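Local coordinates for LPXTG cell wall surface protein (Streptococcus gordonii, PDB 4IGB) that is attached to the peptidoglycan of the cell wall and probably acts in adhesion, this chain holding its N-terminal domain and the following adhesin-like N2 domain, at residues Leu26-Phe31 with Gly284-Lys289; Lys191-Pro196 with Ala261-Ser266; Val176-Arg181 with Met269-Ser274; Ile17-Asp22 with Leu222-Asn227. All blocks are in the same frame, centred on the assembly; numbering follows the deposited sequence.

All four contacts lie in the N-terminal domain and all join strands, but not in the same sheet. Contacts 2 and 3 are buried; contacts 1 and 4 are partly buried, with waters in both; one sulfate is touched by contact 1 and, weakly, by contact 2. Contacts 2 and 4 belong to one mixed sheet, where strands 261-264 and 220-226 are neighbours: contact 2 joins antiparallel strands, contact 4 parallel ones. Contact 1 closes an edge of a six-stranded sheet and contact 3 joins inner strands of an eight-stranded one; these two meet where Ile180 packs on Phe31 and Ile287. Contact 3 relies on an aromatic face, contact 2 mainly on backbone bonds, contact 1 adds a salt bridge, and contact 4 an arginine and an asparagine side chain bonded to backbone carbonyls.

Contact 1: residues Leu26-Phe31 with Gly284-Lys289; sequences LDIRKF and GLYIEK. With SO4 (sulfate ion), chain J.
Tyr286 and Lys30 run alongside each other in the same direction, and both end on one oxygen of a sulfate ion that probably came from the crystallisation liquor. Tyr286 OH is modelled 2.4 Å from sulfate O2, a doubtfully short length, and O2 lies at the ring edge, in its plane. The bond from Lys30 NZ to sulfate O2 is weak at 3.2 Å; the same ammonium also pairs with Glu146 and bonds to Ser147 O. Lys30 CG, anti to the backbone N (chi1 -173°), comes 3.5 Å from Tyr286 CE1. Ile28, two residues before Lys30, brings CD1 to 3.5 Å from Tyr286 CD1. These residues belong to the edge of a six-stranded antiparallel sheet: strand 29-30 pairs with strand 280-287, Lys30 and Tyr286 as a non-hydrogen-bonded pair, Arg29 and Ile287 as a hydrogen-bonded one. Arg29 N reaches Ile287 O at 2.7 Å, and Ile287 N answers to Arg29 O at 3.0 Å. One residue past the bridges, Phe31 N donates almost straight to Leu285 O (172° at the hydrogen). On the face bearing Ile287, Phe31 CZ touches Ile287 CG2 at 3.5 Å, the side chains crossing at about a right angle, with Val100 and Ile180 packed against both. At the far end Lys289 NZ forms a salt bridge with Asp27 OD1 (3.2 Å), approaching 45° out of the carboxylate plane, while Asp27 OD2 pairs with Lys324.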
loop_
_atom_site.group_PDB
_atom_site.type_symbol
_atom_site.label_atom_id
_atom_site.label_comp_id
_atom_site.label_asym_id
_atom_site.label_seq_id
_atom_site.Cartn_x
_atom_site.Cartn_y
_atom_site.Cartn_z
ATOM N N LEU B 26 9.800 10.243 1.413
ATOM C CA LEU B 26 9.682 9.011 0.632
ATOM C C LEU B 26 9.185 9.351 -0.766
ATOM O O LEU B 26 8.370 10.247 -0.938
ATOM C CB LEU B 26 8.682 8.066 1.297
ATOM C CG LEU B 26 9.140 6.927 2.208
ATOM C CD1 LEU B 26 10.513 7.151 2.763
ATOM C CD2 LEU B 26 8.114 6.695 3.316
ATOM N N ASP B 27 9.674 8.635 -1.765
ATOM C CA ASP B 27 9.205 8.826 -3.128
ATOM C C ASP B 27 8.226 7.722 -3.535
ATOM O O ASP B 27 8.210 7.283 -4.684
ATOM C CB ASP B 27 10.399 8.841 -4.086
ATOM C CG ASP B 27 10.034 9.332 -5.470
ATOM O OD1 ASP B 27 8.984 9.998 -5.608
ATOM O OD2 ASP B 27 10.805 9.064 -6.421
ATOM N N ILE B 28 7.416 7.248 -2.600
ATOM C CA ILE B 28 6.489 6.180 -2.955
ATOM C C ILE B 28 5.327 6.751 -3.766
ATOM O O ILE B 28 5.134 7.965 -3.826
ATOM C CB ILE B 28 5.998 5.405 -1.727
ATOM C CG1 ILE B 28 5.316 6.348 -0.746
ATOM C CG2 ILE B 28 7.170 4.682 -1.079
ATOM C CD1 ILE B 28 4.865 5.688 0.520
ATOM N N ARG B 29 4.571 5.886 -4.431
ATOM C CA ARG B 29 3.435 6.376 -5.191
ATOM C C ARG B 29 2.199 6.485 -4.326
ATOM O O ARG B 29 1.782 5.509 -3.707
ATOM C CB ARG B 29 3.119 5.460 -6.357
ATOM C CG ARG B 29 1.882 5.920 -7.084
ATOM C CD ARG B 29 1.732 5.218 -8.401
ATOM N NE ARG B 29 0.725 5.895 -9.206
ATOM C CZ ARG B 29 0.562 5.697 -10.505
ATOM N NH1 ARG B 29 1.360 4.842 -11.146
ATOM N NH2 ARG B 29 -0.388 6.363 -11.154
ATOM N N LYS B 30 1.598 7.666 -4.309
ATOM C CA LYS B 30 0.345 7.857 -3.599
ATOM C C LYS B 30 -0.798 7.757 -4.602
ATOM O O LYS B 30 -0.842 8.503 -5.582
ATOM C CB LYS B 30 0.318 9.214 -2.904
ATOM C CG LYS B 30 -0.885 9.445 -1.990
ATOM C CD LYS B 30 -0.749 10.788 -1.254
ATOM C CE LYS B 30 -1.617 10.823 0.002
ATOM N NZ LYS B 30 -1.664 12.190 0.591
ATOM N N PHE B 31 -1.723 6.835 -4.366
ATOM C CA PHE B 31 -2.807 6.647 -5.316
ATOM C C PHE B 31 -3.795 7.814 -5.294
ATOM O O PHE B 31 -3.891 8.552 -4.312
ATOM C CB PHE B 31 -3.535 5.331 -5.038
ATOM C CG PHE B 31 -2.744 4.108 -5.411
ATOM C CD1 PHE B 31 -2.308 3.920 -6.713
ATOM C CD2 PHE B 31 -2.439 3.148 -4.458
ATOM C CE1 PHE B 31 -1.577 2.792 -7.062
ATOM C CE2 PHE B 31 -1.736 2.017 -4.795
ATOM C CZ PHE B 31 -1.296 1.837 -6.104
ATOM N N GLY B 284 -3.610 8.160 3.058
ATOM C CA GLY B 284 -3.616 7.838 1.643
ATOM C C GLY B 284 -3.311 6.368 1.471
ATOM O O GLY B 284 -3.065 5.670 2.448
ATOM N N LEU B 285 -3.327 5.876 0.239
ATOM C CA LEU B 285 -2.868 4.521 -0.007
ATOM C C LEU B 285 -1.722 4.590 -0.995
ATOM O O LEU B 285 -1.739 5.397 -1.914
ATOM C CB LEU B 285 -3.986 3.626 -0.536
ATOM C CG LEU B 285 -5.244 3.499 0.322
ATOM C CD1 LEU B 285 -6.265 2.637 -0.420
ATOM C CD2 LEU B 285 -4.911 2.883 1.665
ATOM N N TYR B 286 -0.720 3.741 -0.802
ATOM C CA TYR B 286 0.504 3.868 -1.575
ATOM C C TYR B 286 0.998 2.520 -2.091
ATOM O O TYR B 286 0.546 1.456 -1.645
ATOM C CB TYR B 286 1.611 4.458 -0.711
ATOM C CG TYR B 286 1.270 5.717 0.058
ATOM C CD1 TYR B 286 1.719 6.962 -0.376
ATOM C CD2 TYR B 286 0.536 5.662 1.239
ATOM C CE1 TYR B 286 1.422 8.121 0.331
ATOM C CE2 TYR B 286 0.244 6.823 1.961
ATOM C CZ TYR B 286 0.685 8.044 1.494
ATOM O OH TYR B 286 0.394 9.187 2.208
ATOM N N ILE B 287 1.935 2.586 -3.028
ATOM C CA ILE B 287 2.838 1.485 -3.293
ATOM C C ILE B 287 4.223 2.059 -3.515
ATOM O O ILE B 287 4.386 3.243 -3.855
ATOM C CB ILE B 287 2.464 0.669 -4.557
ATOM C CG1 ILE B 287 2.439 1.574 -5.790
ATOM C CG2 ILE B 287 1.144 -0.065 -4.372
ATOM C CD1 ILE B 287 2.341 0.810 -7.107
ATOM N N GLU B 288 5.224 1.211 -3.331
ATOM C CA GLU B 288 6.594 1.594 -3.616
ATOM C C GLU B 288 6.811 1.598 -5.120
ATOM O O GLU B 288 6.008 1.040 -5.865
ATOM C CB GLU B 288 7.548 0.647 -2.892
ATOM C CG GLU B 288 7.383 0.751 -1.379
ATOM C CD GLU B 288 7.838 -0.493 -0.637
ATOM O OE1 GLU B 288 8.980 -0.470 -0.132
ATOM O OE2 GLU B 288 7.055 -1.487 -0.557
ATOM N N LYS B 289 7.882 2.250 -5.563
ATOM C CA LYS B 289 8.134 2.463 -6.992
ATOM C C LYS B 289 9.217 1.571 -7.560
ATOM O O LYS B 289 10.341 1.560 -7.062
ATOM C CB LYS B 289 8.565 3.913 -7.248
ATOM C CG LYS B 289 7.440 4.901 -7.483
ATOM C CD LYS B 289 7.993 6.229 -8.004
ATOM C CE LYS B 289 6.968 7.343 -7.867
ATOM N NZ LYS B 289 7.554 8.685 -8.177
HETATM S S SO4 J . 2.248 12.188 1.386
HETATM O O1 SO4 J . 3.151 12.585 2.464
HETATM O O2 SO4 J . 1.140 11.429 1.940
HETATM O O3 SO4 J . 2.988 11.375 0.424
HETATM O O4 SO4 J . 1.700 13.379 0.734
HETATM O O HOH W 1 -4.022 7.978 -1.572
#

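Contact 2: residues Lys191-Pro196 with Ala261-Ser266; sequences KLVMKP and ALRSNS. With SO4 (sulfate ion), chain J.
Val193 and Arg263 face each other as a non-hydrogen-bonded antiparallel pair, next to Met194 and Leu262 as a hydrogen-bonded one; strand 193-194 thus joins strand 261-264 at one end of a five-stranded mixed sheet. Backbone bonds dominate. Leu262 N to Met194 O and Ser264 N to Leu192 O both measure 2.9 Å, the latter nearly straight at 173°; Met194 N donates in turn to Leu262 O, and Leu192 N extends the ladder to Ser266 O at 3.0 Å. Val193 CA adds a C-H...O contact of 3.1 Å to Leu262 O.

Among polar side chains, Lys191 NZ donates to Asn265 O at 2.9 Å, tilted 31° from the carbonyl plane. Ser264 OG accepts from Ser266 N at 2.8 Å, an ST turn that ends the strand; the hydroxyl also bonds to Ser268 O.

Carbon contacts between the segments are few: Val193 CG2 lies 4.0 Å from Arg263 CB, on the arginine's alkyl part, and Pro196 CD lies 4.1 Å from Leu262 CD1. Met194 packs on Met269 and Phe271 of the eight-stranded sheet.

The joint is therefore specified chiefly by main-chain bonding. Arg263, largely buried, forms salt bridges with Glu288 and Asp418, which would be expected to balance its charge.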
loop_
_atom_site.group_PDB
_atom_site.type_symbol
_atom_site.label_atom_id
_atom_site.label_comp_id
_atom_site.label_asym_id
_atom_site.label_seq_id
_atom_site.Cartn_x
_atom_site.Cartn_y
_atom_site.Cartn_z
ATOM N N LYS B 191 2.053 -4.550 -3.469
ATOM C CA LYS B 191 2.063 -4.659 -2.013
ATOM C C LYS B 191 1.614 -3.345 -1.392
ATOM O O LYS B 191 2.326 -2.334 -1.433
ATOM C CB LYS B 191 3.450 -5.079 -1.507
ATOM C CG LYS B 191 3.914 -6.427 -2.075
ATOM C CD LYS B 191 2.947 -7.565 -1.755
ATOM C CE LYS B 191 3.297 -8.790 -2.596
ATOM N NZ LYS B 191 2.261 -9.862 -2.511
ATOM N N LEU B 192 0.424 -3.363 -0.813
ATOM C CA LEU B 192 -0.170 -2.141 -0.314
ATOM C C LEU B 192 0.715 -1.512 0.742
ATOM O O LEU B 192 1.152 -2.180 1.657
ATOM C CB LEU B 192 -1.536 -2.423 0.303
ATOM C CG LEU B 192 -2.159 -1.195 0.947
ATOM C CD1 LEU B 192 -2.435 -0.114 -0.106
ATOM C CD2 LEU B 192 -3.443 -1.582 1.700
ATOM N N VAL B 193 0.944 -0.213 0.625
ATOM C CA VAL B 193 1.643 0.523 1.668
ATOM C C VAL B 193 0.730 1.550 2.322
ATOM O O VAL B 193 -0.063 2.224 1.653
ATOM C CB VAL B 193 2.913 1.212 1.127
ATOM C CG1 VAL B 193 3.495 2.186 2.157
ATOM C CG2 VAL B 193 3.929 0.165 0.717
ATOM N N MET B 194 0.822 1.638 3.641
ATOM C CA MET B 194 0.131 2.680 4.380
ATOM C C MET B 194 1.137 3.485 5.192
ATOM O O MET B 194 2.158 2.954 5.638
ATOM C CB MET B 194 -0.941 2.092 5.281
ATOM C CG MET B 194 -2.173 1.580 4.508
ATOM S SD MET B 194 -3.603 1.246 5.568
ATOM C CE MET B 194 -4.149 2.917 5.928
ATOM N N LYS B 195 0.854 4.765 5.380
ATOM C CA LYS B 195 1.762 5.624 6.131
ATOM C C LYS B 195 0.990 6.527 7.094
ATOM O O LYS B 195 0.735 7.686 6.794
ATOM C CB LYS B 195 2.615 6.451 5.171
ATOM C CG LYS B 195 3.622 7.373 5.873
ATOM C CD LYS B 195 4.452 8.154 4.866
ATOM C CE LYS B 195 3.608 9.093 4.040
ATOM N NZ LYS B 195 2.941 10.093 4.888
ATOM N N PRO B 196 0.607 5.992 8.256
ATOM C CA PRO B 196 -0.117 6.822 9.224
ATOM C C PRO B 196 0.800 7.954 9.672
ATOM O O PRO B 196 1.991 7.708 9.863
ATOM C CB PRO B 196 -0.336 5.884 10.413
ATOM C CG PRO B 196 0.059 4.525 9.960
ATOM C CD PRO B 196 0.995 4.685 8.811
ATOM N N ALA B 261 5.660 3.764 8.401
ATOM C CA ALA B 261 5.333 3.202 7.101
ATOM C C ALA B 261 5.268 1.688 7.183
ATOM O O ALA B 261 6.117 1.052 7.814
ATOM C CB ALA B 261 6.343 3.633 6.042
ATOM N N LEU B 262 4.262 1.127 6.525
ATOM C CA LEU B 262 3.971 -0.305 6.569
ATOM C C LEU B 262 3.756 -0.844 5.158
ATOM O O LEU B 262 2.902 -0.333 4.410
ATOM C CB LEU B 262 2.706 -0.557 7.399
ATOM C CG LEU B 262 2.689 -0.054 8.851
ATOM C CD1 LEU B 262 1.380 0.608 9.197
ATOM C CD2 LEU B 262 2.935 -1.215 9.815
ATOM N N ARG B 263 4.541 -1.850 4.794
ATOM C CA ARG B 263 4.371 -2.558 3.534
ATOM C C ARG B 263 3.729 -3.913 3.819
ATOM O O ARG B 263 4.290 -4.725 4.545
ATOM C CB ARG B 263 5.712 -2.753 2.830
ATOM C CG ARG B 263 5.638 -3.707 1.620
ATOM C CD ARG B 263 6.968 -4.372 1.355
ATOM N NE ARG B 263 8.016 -3.441 0.926
ATOM C CZ ARG B 263 9.310 -3.753 0.943
ATOM N NH1 ARG B 263 9.692 -4.951 1.388
ATOM N NH2 ARG B 263 10.219 -2.881 0.521
ATOM N N SER B 264 2.530 -4.127 3.287
ATOM C CA SER B 264 1.805 -5.383 3.487
ATOM C C SER B 264 2.473 -6.590 2.819
ATOM O O SER B 264 3.279 -6.447 1.910
ATOM C CB SER B 264 0.357 -5.261 2.985
ATOM O OG SER B 264 -0.331 -6.504 3.093
ATOM N N ASN B 265 2.126 -7.783 3.289
ATOM C CA ASN B 265 2.431 -9.007 2.556
ATOM C C ASN B 265 1.606 -9.138 1.275
ATOM O O ASN B 265 1.937 -9.949 0.403
ATOM C CB ASN B 265 2.150 -10.241 3.434
ATOM C CG ASN B 265 3.205 -10.453 4.489
ATOM O OD1 ASN B 265 4.352 -10.049 4.307
ATOM N ND2 ASN B 265 2.829 -11.091 5.598
ATOM N N SER B 266 0.515 -8.376 1.172
ATOM C CA SER B 266 -0.424 -8.566 0.056
ATOM C C SER B 266 -0.888 -7.239 -0.513
ATOM O O SER B 266 -0.317 -6.181 -0.212
ATOM C CB SER B 266 -1.650 -9.375 0.500
ATOM O OG SER B 266 -2.444 -8.632 1.418
HETATM S S SO4 J . 2.248 12.188 1.386
HETATM O O1 SO4 J . 3.151 12.585 2.464
HETATM O O2 SO4 J . 1.140 11.429 1.940
HETATM O O3 SO4 J . 2.988 11.375 0.424
HETATM O O4 SO4 J . 1.700 13.379 0.734
#

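Contact 3: residues Val176-Arg181 with Met269-Ser274; sequences VTAEIR and MNFGYS
Val176 CB stands over one face of the Phe271 ring, offset toward the rim, where strand 170-182 pairs antiparallel with strand 268-274, inside the eight-stranded sheet of the N-terminal domain. The CH-pi geometry is clear: Val176 CB is 3.9 Å from the Phe271 ring centroid and 22° off the ring normal. Val176 CG1 adds a contact of 3.6 Å to Phe271 CZ. Ala178 CB meets the same ring at its edge, near the plane, 4.0 Å from Phe271 CE1. Phe271 CG sits between the backbone N and the carbonyl carbon (chi1 66°), and the ring lies beside Val176, its partner in register.

The backbone fixes that register. Ala178 and Met269 exchange two bonds, Ala178 N to Met269 O and Met269 N to Ala178 O, each 2.9 Å. Val176 N reaches Phe271 O at 2.9 Å, whereas the return bond from Phe271 N to Val176 O is weak.

Further out, Met194 packs against Phe271, and Leu109 and Phe111 of strand 103-118 against Val176. On the other face Thr177 OG1 bonds to Asn112, and Asn270 OD1 to Lys214. Asn270 ND2, which also bonds to Asp175, donates to Val176 O at 2.8 Å from 63° above the carbonyl plane.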
loop_
_atom_site.group_PDB
_atom_site.type_symbol
_atom_site.label_atom_id
_atom_site.label_comp_id
_atom_site.label_asym_id
_atom_site.label_seq_id
_atom_site.Cartn_x
_atom_site.Cartn_y
_atom_site.Cartn_z
ATOM N N VAL B 176 -11.149 -1.449 9.534
ATOM C CA VAL B 176 -11.232 -1.131 8.121
ATOM C C VAL B 176 -10.288 -2.002 7.305
ATOM O O VAL B 176 -9.183 -2.342 7.739
ATOM C CB VAL B 176 -10.860 0.349 7.869
ATOM C CG1 VAL B 176 -11.187 0.741 6.456
ATOM C CG2 VAL B 176 -11.580 1.292 8.874
ATOM N N THR B 177 -10.720 -2.367 6.112
ATOM C CA THR B 177 -9.866 -3.127 5.224
ATOM C C THR B 177 -9.704 -2.333 3.935
ATOM O O THR B 177 -10.688 -1.954 3.304
ATOM C CB THR B 177 -10.467 -4.503 4.943
ATOM O OG1 THR B 177 -10.583 -5.216 6.175
ATOM C CG2 THR B 177 -9.594 -5.309 3.949
ATOM N N ALA B 178 -8.454 -2.049 3.575
ATOM C CA ALA B 178 -8.155 -1.383 2.329
ATOM C C ALA B 178 -7.507 -2.401 1.419
ATOM O O ALA B 178 -6.739 -3.257 1.866
ATOM C CB ALA B 178 -7.212 -0.202 2.560
ATOM N N GLU B 179 -7.810 -2.305 0.134
ATOM C CA GLU B 179 -7.279 -3.248 -0.832
ATOM C C GLU B 179 -7.140 -2.561 -2.170
ATOM O O GLU B 179 -8.018 -1.800 -2.577
ATOM C CB GLU B 179 -8.200 -4.471 -0.972
ATOM C CG GLU B 179 -7.674 -5.514 -1.952
ATOM C CD GLU B 179 -8.707 -6.583 -2.303
ATOM O OE1 GLU B 179 -9.579 -6.883 -1.479
ATOM O OE2 GLU B 179 -8.654 -7.120 -3.421
ATOM N N ILE B 180 -6.030 -2.829 -2.846
ATOM C CA ILE B 180 -5.829 -2.382 -4.219
ATOM C C ILE B 180 -5.876 -3.600 -5.137
ATOM O O ILE B 180 -5.477 -4.692 -4.748
ATOM C CB ILE B 180 -4.504 -1.632 -4.395
ATOM C CG1 ILE B 180 -3.340 -2.412 -3.760
ATOM C CG2 ILE B 180 -4.621 -0.261 -3.761
ATOM C CD1 ILE B 180 -1.943 -1.777 -4.016
ATOM N N ARG B 181 -6.350 -3.397 -6.362
ATOM C CA ARG B 181 -6.725 -4.502 -7.236
ATOM C C ARG B 181 -6.585 -4.046 -8.681
ATOM O O ARG B 181 -7.037 -2.956 -9.021
ATOM C CB ARG B 181 -8.201 -4.817 -6.951
ATOM C CG ARG B 181 -8.652 -6.206 -7.228
ATOM C CD ARG B 181 -10.159 -6.344 -6.954
ATOM N NE ARG B 181 -10.503 -6.447 -5.534
ATOM C CZ ARG B 181 -11.757 -6.491 -5.084
ATOM N NH1 ARG B 181 -12.776 -6.433 -5.940
ATOM N NH2 ARG B 181 -12.002 -6.589 -3.789
ATOM N N MET B 269 -4.757 -4.622 3.527
ATOM C CA MET B 269 -4.395 -4.440 4.921
ATOM C C MET B 269 -5.665 -4.204 5.720
ATOM O O MET B 269 -6.513 -3.399 5.325
ATOM C CB MET B 269 -3.440 -3.244 5.076
ATOM C CG MET B 269 -2.710 -3.185 6.415
ATOM S SD MET B 269 -1.350 -1.966 6.484
ATOM C CE MET B 269 -0.422 -2.330 5.005
ATOM N N ASN B 270 -5.805 -4.925 6.829
ATOM C CA ASN B 270 -6.913 -4.689 7.753
ATOM C C ASN B 270 -6.371 -3.856 8.904
ATOM O O ASN B 270 -5.718 -4.374 9.804
ATOM C CB ASN B 270 -7.496 -6.023 8.235
ATOM C CG ASN B 270 -8.633 -5.857 9.243
ATOM O OD1 ASN B 270 -9.063 -6.803 9.914
ATOM N ND2 ASN B 270 -9.117 -4.637 9.353
ATOM N N PHE B 271 -6.602 -2.552 8.841
ATOM C CA PHE B 271 -6.124 -1.629 9.866
ATOM C C PHE B 271 -7.282 -1.135 10.701
ATOM O O PHE B 271 -8.437 -1.489 10.470
ATOM C CB PHE B 271 -5.383 -0.436 9.244
ATOM C CG PHE B 271 -6.269 0.474 8.417
ATOM C CD1 PHE B 271 -6.590 0.150 7.108
ATOM C CD2 PHE B 271 -6.784 1.654 8.955
ATOM C CE1 PHE B 271 -7.404 0.993 6.341
ATOM C CE2 PHE B 271 -7.590 2.498 8.196
ATOM C CZ PHE B 271 -7.898 2.169 6.889
ATOM N N GLY B 272 -6.967 -0.317 11.692
ATOM C CA GLY B 272 -7.983 0.230 12.556
ATOM C C GLY B 272 -7.493 1.581 13.031
ATOM O O GLY B 272 -6.318 1.917 12.876
ATOM N N TYR B 273 -8.404 2.364 13.583
ATOM C CA TYR B 273 -8.072 3.664 14.128
ATOM C C TYR B 273 -9.013 3.907 15.275
ATOM O O TYR B 273 -10.217 3.660 15.151
ATOM C CB TYR B 273 -8.284 4.753 13.079
ATOM C CG TYR B 273 -8.060 6.167 13.599
ATOM C CD1 TYR B 273 -6.777 6.704 13.683
ATOM C CD2 TYR B 273 -9.132 6.967 13.991
ATOM C CE1 TYR B 273 -6.564 7.997 14.159
ATOM C CE2 TYR B 273 -8.930 8.266 14.458
ATOM C CZ TYR B 273 -7.645 8.770 14.547
ATOM O OH TYR B 273 -7.441 10.053 15.006
ATOM N N SER B 274 -8.490 4.376 16.399
ATOM C CA SER B 274 -9.381 4.804 17.474
ATOM C C SER B 274 -9.043 6.223 17.912
ATOM O O SER B 274 -7.877 6.630 17.890
ATOM C CB SER B 274 -9.394 3.820 18.651
ATOM O OG SER B 274 -8.155 3.781 19.329
#

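Contact 4: residues Ile17-Asp22 with Leu222-Asn227; sequences IKNGTD and LRLMNN
The one parallel joint of a five-stranded mixed sheet is made here: strand 14-19 runs beside strand 220-226, and the axes of the parts 17-19 and 222-226 lie 23° apart, with Ile17 paired to Leu224 and Lys18 to Met225. Ile17 uses both its backbone groups. Its N reaches Arg223 O at 2.8 Å, and Ile17 O accepts from Met225 N, also at 2.8 Å. A second donor comes from above: Arg223 NH2 lies 3.1 Å from Ile17 O, 78° out of the carbonyl plane, while the oxygen lies in the plane of the guanidinium. Met225 CG covers one face of this guanidinium, 3.7 Å above its centre, and Arg223 NH1 bonds to Gln233. Further along, Asn19 N donates to Met225 O and Asn227 N to Asn19 O.

On the Ile17 face, Ile17 CD1 touches Leu222 CD1 at 3.9 Å, and Ile17 CG2 packs on Leu224 CD1. Thr21 CG2 meets the other branch of Leu224, CD2, at 4.0 Å.

Past the strand the chain turns. Asn19 OD1 accepts from Thr21 N at 3.0 Å, an Asx turn, with Asn19 CG placed between the backbone N and the carbonyl carbon (chi1 63°). Asn226 ND2 donates to Thr21 O at 2.8 Å and to a water that also bonds Gly20 O. Another water joins Lys18 NZ to Asn227 O.

Ile17 O thus carries a main-chain and a charged donor at once, which probably draws electron density toward that oxygen, while the Asn226 amide and a water tie the turn to the neighbouring strand.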
loop_
_atom_site.group_PDB
_atom_site.type_symbol
_atom_site.label_atom_id
_atom_site.label_comp_id
_atom_site.label_asym_id
_atom_site.label_seq_id
_atom_site.Cartn_x
_atom_site.Cartn_y
_atom_site.Cartn_z
ATOM N N ILE B 17 12.116 -2.082 10.959
ATOM C CA ILE B 17 13.320 -1.270 10.842
ATOM C C ILE B 17 13.132 0.099 11.459
ATOM O O ILE B 17 12.079 0.707 11.321
ATOM C CB ILE B 17 13.710 -1.058 9.375
ATOM C CG1 ILE B 17 14.089 -2.378 8.733
ATOM C CG2 ILE B 17 14.905 -0.104 9.266
ATOM C CD1 ILE B 17 14.490 -2.211 7.304
ATOM N N LYS B 18 14.164 0.579 12.142
ATOM C CA LYS B 18 14.213 1.967 12.588
ATOM C C LYS B 18 15.566 2.541 12.188
ATOM O O LYS B 18 16.607 1.976 12.513
ATOM C CB LYS B 18 14.023 2.078 14.100
ATOM C CG LYS B 18 14.156 3.509 14.604
ATOM C CD LYS B 18 13.970 3.615 16.106
ATOM C CE LYS B 18 12.582 3.199 16.522
ATOM N NZ LYS B 18 12.418 3.219 18.000
ATOM N N ASN B 19 15.550 3.653 11.466
ATOM C CA ASN B 19 16.784 4.232 10.954
ATOM C C ASN B 19 16.593 5.717 10.665
ATOM O O ASN B 19 15.596 6.302 11.088
ATOM C CB ASN B 19 17.242 3.480 9.704
ATOM C CG ASN B 19 16.244 3.580 8.562
ATOM O OD1 ASN B 19 15.423 4.483 8.525
ATOM N ND2 ASN B 19 16.328 2.654 7.614
ATOM N N GLY B 20 17.531 6.313 9.933
ATOM C CA GLY B 20 17.533 7.750 9.706
ATOM C C GLY B 20 16.713 8.208 8.516
ATOM O O GLY B 20 16.601 9.405 8.243
ATOM N N THR B 21 16.127 7.257 7.803
ATOM C CA THR B 21 15.303 7.586 6.650
ATOM C C THR B 21 14.214 8.603 6.986
ATOM O O THR B 21 13.510 8.466 7.981
ATOM C CB THR B 21 14.675 6.322 6.043
ATOM O OG1 THR B 21 15.700 5.574 5.376
ATOM C CG2 THR B 21 13.606 6.697 5.038
ATOM N N ASP B 22 14.093 9.630 6.154
ATOM C CA ASP B 22 13.070 10.654 6.343
ATOM C C ASP B 22 11.733 10.201 5.748
ATOM O O ASP B 22 11.525 10.258 4.538
ATOM C CB ASP B 22 13.530 11.973 5.710
ATOM C CG ASP B 22 12.493 13.070 5.816
ATOM O OD1 ASP B 22 11.423 12.842 6.442
ATOM O OD2 ASP B 22 12.761 14.172 5.283
ATOM N N LEU B 222 6.977 -5.375 6.022
ATOM C CA LEU B 222 7.982 -4.417 6.487
ATOM C C LEU B 222 7.382 -3.213 7.202
ATOM O O LEU B 222 6.464 -2.550 6.688
ATOM C CB LEU B 222 8.861 -3.977 5.310
ATOM C CG LEU B 222 9.953 -2.911 5.502
ATOM C CD1 LEU B 222 10.818 -3.231 6.688
ATOM C CD2 LEU B 222 10.830 -2.816 4.268
ATOM N N ARG B 223 7.901 -2.925 8.390
ATOM C CA ARG B 223 7.485 -1.745 9.136
ATOM C C ARG B 223 8.656 -0.798 9.351
ATOM O O ARG B 223 9.637 -1.136 10.022
ATOM C CB ARG B 223 6.880 -2.116 10.487
ATOM C CG ARG B 223 6.388 -0.902 11.266
ATOM C CD ARG B 223 6.948 -0.868 12.675
ATOM N NE ARG B 223 8.384 -0.616 12.690
ATOM C CZ ARG B 223 9.123 -0.598 13.796
ATOM N NH1 ARG B 223 8.564 -0.828 14.975
ATOM N NH2 ARG B 223 10.423 -0.347 13.723
ATOM N N LEU B 224 8.561 0.390 8.772
ATOM C CA LEU B 224 9.646 1.347 8.888
ATOM C C LEU B 224 9.304 2.452 9.875
ATOM O O LEU B 224 8.220 3.011 9.825
ATOM C CB LEU B 224 9.963 1.964 7.528
ATOM C CG LEU B 224 10.941 3.146 7.624
ATOM C CD1 LEU B 224 12.356 2.631 7.858
ATOM C CD2 LEU B 224 10.888 4.010 6.377
ATOM N N MET B 225 10.236 2.749 10.774
ATOM C CA MET B 225 10.156 3.928 11.626
ATOM C C MET B 225 11.414 4.751 11.467
ATOM O O MET B 225 12.467 4.235 11.113
ATOM C CB MET B 225 10.065 3.552 13.092
ATOM C CG MET B 225 8.721 3.111 13.573
ATOM S SD MET B 225 8.827 2.805 15.335
ATOM C CE MET B 225 7.101 2.425 15.703
ATOM N N ASN B 226 11.300 6.034 11.746
ATOM C CA ASN B 226 12.464 6.896 11.848
ATOM C C ASN B 226 12.938 6.879 13.302
ATOM O O ASN B 226 12.133 6.681 14.238
ATOM C CB ASN B 226 12.106 8.303 11.380
ATOM C CG ASN B 226 13.241 9.301 11.576
ATOM O OD1 ASN B 226 13.352 9.903 12.634
ATOM N ND2 ASN B 226 14.066 9.493 10.544
ATOM N N ASN B 227 14.248 7.045 13.486
ATOM C CA ASN B 227 14.865 7.055 14.814
ATOM C C ASN B 227 14.141 7.918 15.843
ATOM O O ASN B 227 14.178 7.628 17.044
ATOM C CB ASN B 227 16.331 7.497 14.720
ATOM C CG ASN B 227 17.217 6.439 14.089
ATOM O OD1 ASN B 227 17.071 5.240 14.364
ATOM N ND2 ASN B 227 18.148 6.874 13.240
HETATM O O HOH W 2 12.633 5.826 18.577
HETATM O O HOH W 3 17.829 2.844 15.405
HETATM O O HOH W 4 16.285 11.101 10.613
#